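Local coordinates for aclacinomycin-N/aclacinomycin-A oxidase (Streptomyces galilaeus, PDB 2IPI), which catalyses the last two oxidations of the terminal sugar in aclacinomycin biosynthesis, using bicovalently bound FAD and molecular oxygen, at residues E262-R267 with T331-A336; N296-G301 with H383-S388; A377-R382 with Y445-A450. One frame throughout, in Å; residues are numbered along the deposited sequence.

Overall arrangement
Following the chain from the N terminus, the first part involved is helix 262-278, and contact 1 closes a loop when 331-336, the link into strand 336-342, returns to it. Inside that loop lies 296-301, the turn between strands 290-296 and 302-310; its partner 383-388 comes only later, so contact 2 crosses contact 1. Contact 3 opens at 377-382, before contact 2 has closed, and ends at 445-450; it crosses contact 2 but lies in series with contact 1. Contacts 2 and 3 share helix 374-385. This helix sits between helices 262-278 and 434-448, touching both, and contact 2 ties its C-terminal end to a turn of the seven-stranded antiparallel sheet.

Contact 1: E262-R267 with T331-A336; sequences EEAFTR and TGVEPA
A264 and R267, one turn apart on helix 262-278, are the residues that meet T331, G332 and V333, in the loop that leads from helix 316-327 into strand 336-342. That strand lies at one edge of the seven-stranded antiparallel sheet of this FAD-linked oxidase, so the contact joins a helix to the approach of an edge strand. It is small, near the surface and wholly van der Waals in character.

At the start of the segment, E262 lies off the contact: its side chain touches A378 and Y381 of helix 374-385, while its carbonyl O takes the backbone N-H of T266 at 3.1 Å between E262 O and T266 N. A264 does most of the work. Its CA comes within 5.0 Å of T331 CA, close enough for the short methyl to rest against the loop backbone, with A264 CB 3.9 Å from G332 N. F265 turns to the other side of the helix, where its ring meets Y381 edge-to-face and also packs on L380 and L384. R267 brings only its CB near, 4.2 Å from T331 OG1, and its bent chain then leads away. On the loop side, V333 CG1 nearly eclipses the backbone N (chi1 -9°) and lies 4.2 Å from A264 CB. T331 has its methyl anti to the backbone N, and T331 CG2 touches A264 CB at 3.8 Å.

Contact 2: N296-G301 with H383-S388; sequences NSRAAG and HLSADS
Two hydrogen bonds join R298 to the end of helix 374-385, one from its backbone and one from its side chain. R298 N donates to L384 O over 3.1 Å. The second runs from R298 NH1 to S385 OG, at 2.9 Å; the hydroxyl sits at the edge of the guanidinium, in its plane. CG of R298 stands anti to the backbone N (chi1 -156°) and the chain runs extended as far as NE, bringing the guanidinium out to S385.

S297 CA makes a bent CA-H...O contact with the same L384 O, at 3.5 Å. The R298 segment is the turn of a beta hairpin between strands 290-296 and 302-310, and R298 itself centres an inverse gamma turn. On the strand leading into it, the side chain of N296 lies about 7 Å from the bound aclacinomycin ligand, though its amide is turned to Q302 O.

The rest is van der Waals. The aliphatic part of R298 runs past the carbonyl of S385, with R298 CD 3.3 Å from S385 O. Deeper in, S297 OG, hydrogen-bonded to G392 O, has L384 CD2 3.7 Å away; the same methyl lies 3.9 Å from N296 O.

Contact 3: A377-R382 with Y445-A450; sequences AATLYR and YREIFA
T379 and R382, one turn apart on helix 374-385, face E447 and I448 in the last turn of helix 434-448. This is a helix-helix contact in the helical layer beside the seven-stranded antiparallel sheet, with I448 also touching M424 of strand 420-428 and W372 packed on both L380 and I448.

T379 is the residue at the centre. Its CG2 stands anti to the backbone N and OG1 anti to the carbonyl carbon (chi1 -70°), which sends the methyl to I448 and E447; T379 CG2 lies 3.6 Å from I448 CG2, the two side chains crossing at about a right angle. The hydroxyl turns instead to a water whose O lies 2.8 Å from E447 O, to which it donates; this water bridges the helices, although its approach to T379 OG1 is improbably short. I448 has chi1 at 111°, away from any staggered position. L380 reaches it only at its end, L380 CD1 to I448 CG2 at 4.5 Å.

At the more open side, E447 reaches out on a chain extended beyond CG, past T379 and across R382. R382 NH1 and E447 OE2 form a salt bridge at 3.2 Å, its hydrogen bond weak, with the guanidinium and carboxylate planes 19° apart; it is doubtful in detail, since OE2 is modelled too close to the T379 methyl. Beyond the helix end, the ring of F449 has I448 CG1 3.6 Å above its plane, over the centre.

Contact 1: E262-R267 with T331-A336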
loop_
_atom_site.group_PDB
_atom_site.type_symbol
_atom_site.label_atom_id
_atom_site.label_comp_id
_atom_site.label_asym_id
_atom_site.label_seq_id
_atom_site.Cartn_x
_atom_site.Cartn_y
_atom_site.Cartn_z
ATOM N N GLU A 262 26.760 -8.376 15.143
ATOM C CA GLU A 262 25.415 -8.610 15.667
ATOM C C GLU A 262 25.088 -7.530 16.691
ATOM O O GLU A 262 23.992 -6.953 16.696
ATOM C CB GLU A 262 25.289 -10.009 16.268
ATOM C CG GLU A 262 23.822 -10.419 16.357
ATOM C CD GLU A 262 23.524 -11.325 17.523
ATOM O OE1 GLU A 262 22.499 -11.094 18.200
ATOM O OE2 GLU A 262 24.316 -12.266 17.740
ATOM N N GLU A 263 26.074 -7.269 17.550
ATOM C CA GLU A 263 25.875 -6.241 18.563
ATOM C C GLU A 263 25.596 -4.860 17.975
ATOM O O GLU A 263 24.671 -4.180 18.438
ATOM C CB GLU A 263 27.073 -6.116 19.520
ATOM C CG GLU A 263 28.276 -6.978 19.248
ATOM C CD GLU A 263 28.877 -7.631 20.474
ATOM O OE1 GLU A 263 29.281 -6.887 21.398
ATOM O OE2 GLU A 263 28.947 -8.882 20.531
ATOM N N ALA A 264 26.364 -4.376 17.000
ATOM C CA ALA A 264 26.073 -3.031 16.489
ATOM C C ALA A 264 24.742 -3.005 15.733
ATOM O O ALA A 264 23.986 -2.041 15.894
ATOM C CB ALA A 264 27.176 -2.499 15.598
ATOM N N PHE A 265 24.427 -4.009 14.921
ATOM C CA PHE A 265 23.143 -4.063 14.209
ATOM C C PHE A 265 21.993 -3.872 15.191
ATOM O O PHE A 265 21.065 -3.101 14.953
ATOM C CB PHE A 265 23.004 -5.393 13.479
ATOM C CG PHE A 265 21.730 -5.680 12.707
ATOM C CD1 PHE A 265 21.645 -5.370 11.356
ATOM C CD2 PHE A 265 20.631 -6.266 13.317
ATOM C CE1 PHE A 265 20.498 -5.635 10.623
ATOM C CE2 PHE A 265 19.474 -6.524 12.596
ATOM C CZ PHE A 265 19.407 -6.196 11.252
ATOM N N THR A 266 22.075 -4.580 16.312
ATOM C CA THR A 266 21.044 -4.531 17.342
ATOM C C THR A 266 20.971 -3.175 18.010
ATOM O O THR A 266 19.890 -2.669 18.318
ATOM C CB THR A 266 21.286 -5.615 18.410
ATOM O OG1 THR A 266 20.947 -6.901 17.877
ATOM C CG2 THR A 266 20.386 -5.401 19.616
ATOM N N ARG A 267 22.107 -2.509 18.276
ATOM C CA ARG A 267 21.978 -1.155 18.805
ATOM C C ARG A 267 21.222 -0.258 17.819
ATOM O O ARG A 267 20.425 0.561 18.250
ATOM C CB ARG A 267 23.341 -0.526 19.088
ATOM C CG ARG A 267 24.176 -1.418 19.990
ATOM C CD ARG A 267 24.258 -0.813 21.379
ATOM N NE ARG A 267 23.240 -1.380 22.265
ATOM C CZ ARG A 267 23.451 -1.557 23.559
ATOM N NH1 ARG A 267 22.485 -2.079 24.316
ATOM N NH2 ARG A 267 24.616 -1.219 24.096
ATOM N N THR A 331 26.502 2.633 18.619
ATOM C CA THR A 331 27.014 1.745 17.582
ATOM C C THR A 331 28.526 1.711 17.571
ATOM O O THR A 331 29.224 2.554 18.131
ATOM C CB THR A 331 26.449 2.210 16.223
ATOM O OG1 THR A 331 25.009 2.198 16.367
ATOM C CG2 THR A 331 26.768 1.279 15.073
ATOM N N GLY A 332 29.065 0.689 16.906
ATOM C CA GLY A 332 30.517 0.607 16.798
ATOM C C GLY A 332 30.991 1.081 15.444
ATOM O O GLY A 332 32.197 1.229 15.261
ATOM N N VAL A 333 30.062 1.308 14.503
ATOM C CA VAL A 333 30.522 1.680 13.161
ATOM C C VAL A 333 29.935 3.008 12.707
ATOM O O VAL A 333 28.808 3.374 13.040
ATOM C CB VAL A 333 30.218 0.588 12.120
ATOM C CG1 VAL A 333 29.712 -0.674 12.801
ATOM C CG2 VAL A 333 29.229 1.106 11.090
ATOM N N GLU A 334 30.731 3.748 11.924
ATOM C CA GLU A 334 30.274 5.051 11.461
ATOM C C GLU A 334 29.847 5.032 9.992
ATOM O O GLU A 334 30.591 4.592 9.121
ATOM C CB GLU A 334 31.356 6.112 11.676
ATOM C CG GLU A 334 31.178 7.322 10.776
ATOM C CD GLU A 334 30.579 8.539 11.462
ATOM O OE1 GLU A 334 30.967 9.666 11.089
ATOM O OE2 GLU A 334 29.740 8.340 12.369
ATOM N N PRO A 335 28.619 5.485 9.754
ATOM C CA PRO A 335 28.015 5.357 8.434
ATOM C C PRO A 335 28.507 6.402 7.438
ATOM O O PRO A 335 29.101 7.399 7.844
ATOM C CB PRO A 335 26.525 5.618 8.721
ATOM C CG PRO A 335 26.553 6.553 9.884
ATOM C CD PRO A 335 27.727 6.130 10.731
ATOM N N ALA A 336 28.205 6.136 6.169
ATOM C CA ALA A 336 28.311 7.128 5.112
ATOM C C ALA A 336 27.009 7.928 5.030
ATOM O O ALA A 336 25.924 7.463 5.392
ATOM C CB ALA A 336 28.647 6.492 3.776
#

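Contact 2: N296-G301 with H383-S388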
loop_
_atom_site.group_PDB
_atom_site.type_symbol
_atom_site.label_atom_id
_atom_site.label_comp_id
_atom_site.label_asym_id
_atom_site.label_seq_id
_atom_site.Cartn_x
_atom_site.Cartn_y
_atom_site.Cartn_z
ATOM N N ASN A 296 18.820 -4.996 4.034
ATOM C CA ASN A 296 19.270 -5.928 3.028
ATOM C C ASN A 296 20.061 -7.102 3.608
ATOM O O ASN A 296 20.641 -6.981 4.686
ATOM C CB ASN A 296 20.172 -5.211 2.013
ATOM C CG ASN A 296 19.477 -4.094 1.267
ATOM O OD1 ASN A 296 18.479 -4.297 0.578
ATOM N ND2 ASN A 296 20.017 -2.891 1.380
ATOM N N SER A 297 20.093 -8.205 2.867
ATOM C CA SER A 297 20.896 -9.365 3.232
ATOM C C SER A 297 22.390 -9.130 2.998
ATOM O O SER A 297 22.734 -8.120 2.384
ATOM C CB SER A 297 20.441 -10.592 2.435
ATOM O OG SER A 297 19.252 -11.132 3.011
ATOM N N ARG A 298 23.224 -10.041 3.478
ATOM C CA ARG A 298 24.654 -10.122 3.281
ATOM C C ARG A 298 24.991 -10.791 1.941
ATOM O O ARG A 298 25.632 -11.833 1.834
ATOM C CB ARG A 298 25.432 -10.924 4.329
ATOM C CG ARG A 298 26.903 -10.548 4.474
ATOM C CD ARG A 298 27.410 -11.095 5.804
ATOM N NE ARG A 298 28.680 -10.536 6.237
ATOM C CZ ARG A 298 28.991 -10.218 7.480
ATOM N NH1 ARG A 298 28.120 -10.396 8.469
ATOM N NH2 ARG A 298 30.195 -9.715 7.736
ATOM N N ALA A 299 24.565 -10.102 0.902
ATOM C CA ALA A 299 25.011 -10.265 -0.471
ATOM C C ALA A 299 24.904 -8.877 -1.110
ATOM O O ALA A 299 25.577 -8.541 -2.085
ATOM C CB ALA A 299 24.232 -11.300 -1.242
ATOM N N ALA A 300 24.028 -8.087 -0.488
ATOM C CA ALA A 300 23.659 -6.774 -0.975
ATOM C C ALA A 300 24.761 -5.751 -0.724
ATOM O O ALA A 300 24.833 -4.706 -1.369
ATOM C CB ALA A 300 22.365 -6.333 -0.305
ATOM N N GLY A 301 25.604 -6.064 0.251
ATOM C CA GLY A 301 26.714 -5.214 0.610
ATOM C C GLY A 301 26.486 -4.322 1.808
ATOM O O GLY A 301 27.377 -4.136 2.646
ATOM N N HIS A 383 19.131 -14.091 10.166
ATOM C CA HIS A 383 18.590 -14.416 8.840
ATOM C C HIS A 383 19.075 -13.446 7.786
ATOM O O HIS A 383 19.151 -13.759 6.592
ATOM C CB HIS A 383 17.069 -14.410 8.895
ATOM C CG HIS A 383 16.509 -15.792 9.082
ATOM N ND1 HIS A 383 16.203 -16.314 10.318
ATOM C CD2 HIS A 383 16.218 -16.751 8.181
ATOM C CE1 HIS A 383 15.741 -17.537 10.165
ATOM N NE2 HIS A 383 15.733 -17.835 8.879
ATOM N N LEU A 384 19.420 -12.223 8.219
ATOM C CA LEU A 384 19.882 -11.314 7.157
ATOM C C LEU A 384 21.363 -11.582 6.918
ATOM O O LEU A 384 21.811 -11.573 5.780
ATOM C CB LEU A 384 19.561 -9.866 7.507
ATOM C CG LEU A 384 18.095 -9.436 7.321
ATOM C CD1 LEU A 384 17.792 -8.115 8.017
ATOM C CD2 LEU A 384 17.741 -9.356 5.845
ATOM N N SER A 385 22.125 -11.839 7.971
ATOM C CA SER A 385 23.564 -12.021 7.828
ATOM C C SER A 385 23.946 -13.279 7.054
ATOM O O SER A 385 25.005 -13.325 6.414
ATOM C CB SER A 385 24.229 -12.044 9.209
ATOM O OG SER A 385 25.631 -11.862 9.028
ATOM N N ALA A 386 23.101 -14.299 7.100
ATOM C CA ALA A 386 23.368 -15.593 6.493
ATOM C C ALA A 386 23.616 -15.519 4.995
ATOM O O ALA A 386 23.063 -14.719 4.251
ATOM C CB ALA A 386 22.227 -16.573 6.772
ATOM N N ASP A 387 24.488 -16.433 4.554
ATOM C CA ASP A 387 24.695 -16.712 3.146
ATOM C C ASP A 387 23.557 -17.601 2.650
ATOM O O ASP A 387 23.724 -18.735 2.194
ATOM C CB ASP A 387 26.052 -17.367 2.912
ATOM C CG ASP A 387 26.359 -17.687 1.469
ATOM O OD1 ASP A 387 26.114 -16.827 0.595
ATOM O OD2 ASP A 387 26.833 -18.817 1.207
ATOM N N SER A 388 22.355 -17.029 2.739
ATOM C CA SER A 388 21.152 -17.586 2.153
ATOM C C SER A 388 21.380 -17.842 0.678
ATOM O O SER A 388 22.421 -17.479 0.103
ATOM C CB SER A 388 19.995 -16.594 2.345
ATOM O OG SER A 388 19.409 -16.267 1.085
#

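Contact 3: A377-R382 with Y445-A450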
loop_
_atom_site.group_PDB
_atom_site.type_symbol
_atom_site.label_atom_id
_atom_site.label_comp_id
_atom_site.label_asym_id
_atom_site.label_seq_id
_atom_site.Cartn_x
_atom_site.Cartn_y
_atom_site.Cartn_z
ATOM N N ALA A 377 15.058 -8.740 17.115
ATOM C CA ALA A 377 16.206 -8.085 16.497
ATOM C C ALA A 377 17.269 -9.109 16.095
ATOM O O ALA A 377 17.918 -8.962 15.060
ATOM C CB ALA A 377 16.793 -7.060 17.447
ATOM N N ALA A 378 17.393 -10.131 16.939
ATOM C CA ALA A 378 18.420 -11.153 16.756
ATOM C C ALA A 378 18.045 -12.139 15.657
ATOM O O ALA A 378 18.941 -12.628 14.961
ATOM C CB ALA A 378 18.676 -11.879 18.065
ATOM N N THR A 379 16.757 -12.427 15.528
ATOM C CA THR A 379 16.176 -13.225 14.454
ATOM C C THR A 379 16.491 -12.556 13.119
ATOM O O THR A 379 16.925 -13.186 12.154
ATOM C CB THR A 379 14.650 -13.370 14.607
ATOM O OG1 THR A 379 14.345 -14.206 15.735
ATOM C CG2 THR A 379 14.032 -14.043 13.395
ATOM N N LEU A 380 16.272 -11.245 13.117
ATOM C CA LEU A 380 16.556 -10.359 12.006
ATOM C C LEU A 380 18.016 -10.486 11.584
ATOM O O LEU A 380 18.319 -10.848 10.446
ATOM C CB LEU A 380 16.248 -8.909 12.394
ATOM C CG LEU A 380 15.166 -8.173 11.603
ATOM C CD1 LEU A 380 14.321 -9.127 10.782
ATOM C CD2 LEU A 380 14.279 -7.363 12.535
ATOM N N TYR A 381 18.937 -10.199 12.499
ATOM C CA TYR A 381 20.352 -10.253 12.137
ATOM C C TYR A 381 20.749 -11.620 11.591
ATOM O O TYR A 381 21.387 -11.700 10.535
ATOM C CB TYR A 381 21.244 -9.875 13.328
ATOM C CG TYR A 381 22.715 -9.822 12.966
ATOM C CD1 TYR A 381 23.252 -8.643 12.458
ATOM C CD2 TYR A 381 23.568 -10.902 13.117
ATOM C CE1 TYR A 381 24.586 -8.565 12.117
ATOM C CE2 TYR A 381 24.908 -10.831 12.783
ATOM C CZ TYR A 381 25.413 -9.651 12.282
ATOM O OH TYR A 381 26.740 -9.546 11.937
ATOM N N ARG A 382 20.426 -12.716 12.273
ATOM C CA ARG A 382 20.912 -14.019 11.802
ATOM C C ARG A 382 20.417 -14.347 10.403
ATOM O O ARG A 382 21.138 -14.852 9.534
ATOM C CB ARG A 382 20.487 -15.132 12.753
ATOM C CG ARG A 382 21.320 -16.407 12.662
ATOM C CD ARG A 382 20.658 -17.481 13.531
ATOM N NE ARG A 382 20.003 -16.891 14.708
ATOM C CZ ARG A 382 18.722 -17.020 15.008
ATOM N NH1 ARG A 382 17.930 -17.719 14.216
ATOM N NH2 ARG A 382 18.169 -16.470 16.075
ATOM N N TYR A 445 9.663 -14.550 8.785
ATOM C CA TYR A 445 8.408 -14.036 9.311
ATOM C C TYR A 445 7.896 -14.823 10.516
ATOM O O TYR A 445 7.627 -14.232 11.565
ATOM C CB TYR A 445 7.348 -14.063 8.208
ATOM C CG TYR A 445 6.164 -13.156 8.459
ATOM C CD1 TYR A 445 4.941 -13.663 8.857
ATOM C CD2 TYR A 445 6.278 -11.784 8.273
ATOM C CE1 TYR A 445 3.854 -12.830 9.085
ATOM C CE2 TYR A 445 5.202 -10.949 8.496
ATOM C CZ TYR A 445 3.997 -11.474 8.900
ATOM O OH TYR A 445 2.930 -10.634 9.114
ATOM N N ARG A 446 7.751 -16.135 10.359
ATOM C CA ARG A 446 7.249 -16.986 11.431
ATOM C C ARG A 446 8.137 -16.896 12.668
ATOM O O ARG A 446 7.712 -16.943 13.821
ATOM C CB ARG A 446 7.150 -18.438 10.960
ATOM N N GLU A 447 9.436 -16.773 12.410
ATOM C CA GLU A 447 10.393 -16.729 13.520
ATOM C C GLU A 447 10.320 -15.413 14.264
ATOM O O GLU A 447 10.376 -15.408 15.504
ATOM C CB GLU A 447 11.783 -16.987 12.950
ATOM C CG GLU A 447 12.742 -17.696 13.892
ATOM C CD GLU A 447 14.149 -17.635 13.312
ATOM O OE1 GLU A 447 14.455 -18.497 12.459
ATOM O OE2 GLU A 447 14.891 -16.715 13.715
ATOM N N ILE A 448 10.197 -14.248 13.605
ATOM C CA ILE A 448 10.059 -13.103 14.509
ATOM C C ILE A 448 8.639 -13.007 15.061
ATOM O O ILE A 448 8.402 -12.244 16.005
ATOM C CB ILE A 448 10.463 -11.743 13.921
ATOM C CG1 ILE A 448 9.262 -10.807 13.716
ATOM C CG2 ILE A 448 11.302 -11.874 12.661
ATOM C CD1 ILE A 448 9.191 -10.317 12.301
ATOM N N PHE A 449 7.650 -13.731 14.534
ATOM C CA PHE A 449 6.318 -13.588 15.139
ATOM C C PHE A 449 5.904 -14.893 15.828
ATOM O O PHE A 449 4.739 -15.100 16.162
ATOM C CB PHE A 449 5.276 -13.165 14.106
ATOM C CG PHE A 449 5.468 -11.698 13.724
ATOM C CD1 PHE A 449 5.369 -10.719 14.693
ATOM C CD2 PHE A 449 5.747 -11.347 12.413
ATOM C CE1 PHE A 449 5.535 -9.377 14.379
ATOM C CE2 PHE A 449 5.915 -10.010 12.078
ATOM C CZ PHE A 449 5.812 -9.051 13.067
ATOM N N ALA A 450 6.929 -15.707 16.008
ATOM C CA ALA A 450 6.889 -17.038 16.580
ATOM C C ALA A 450 6.186 -17.092 17.924
ATOM O O ALA A 450 5.532 -18.098 18.221
ATOM C CB ALA A 450 8.313 -17.577 16.713
HETATM O O HOH W 1 12.297 -14.033 16.990
#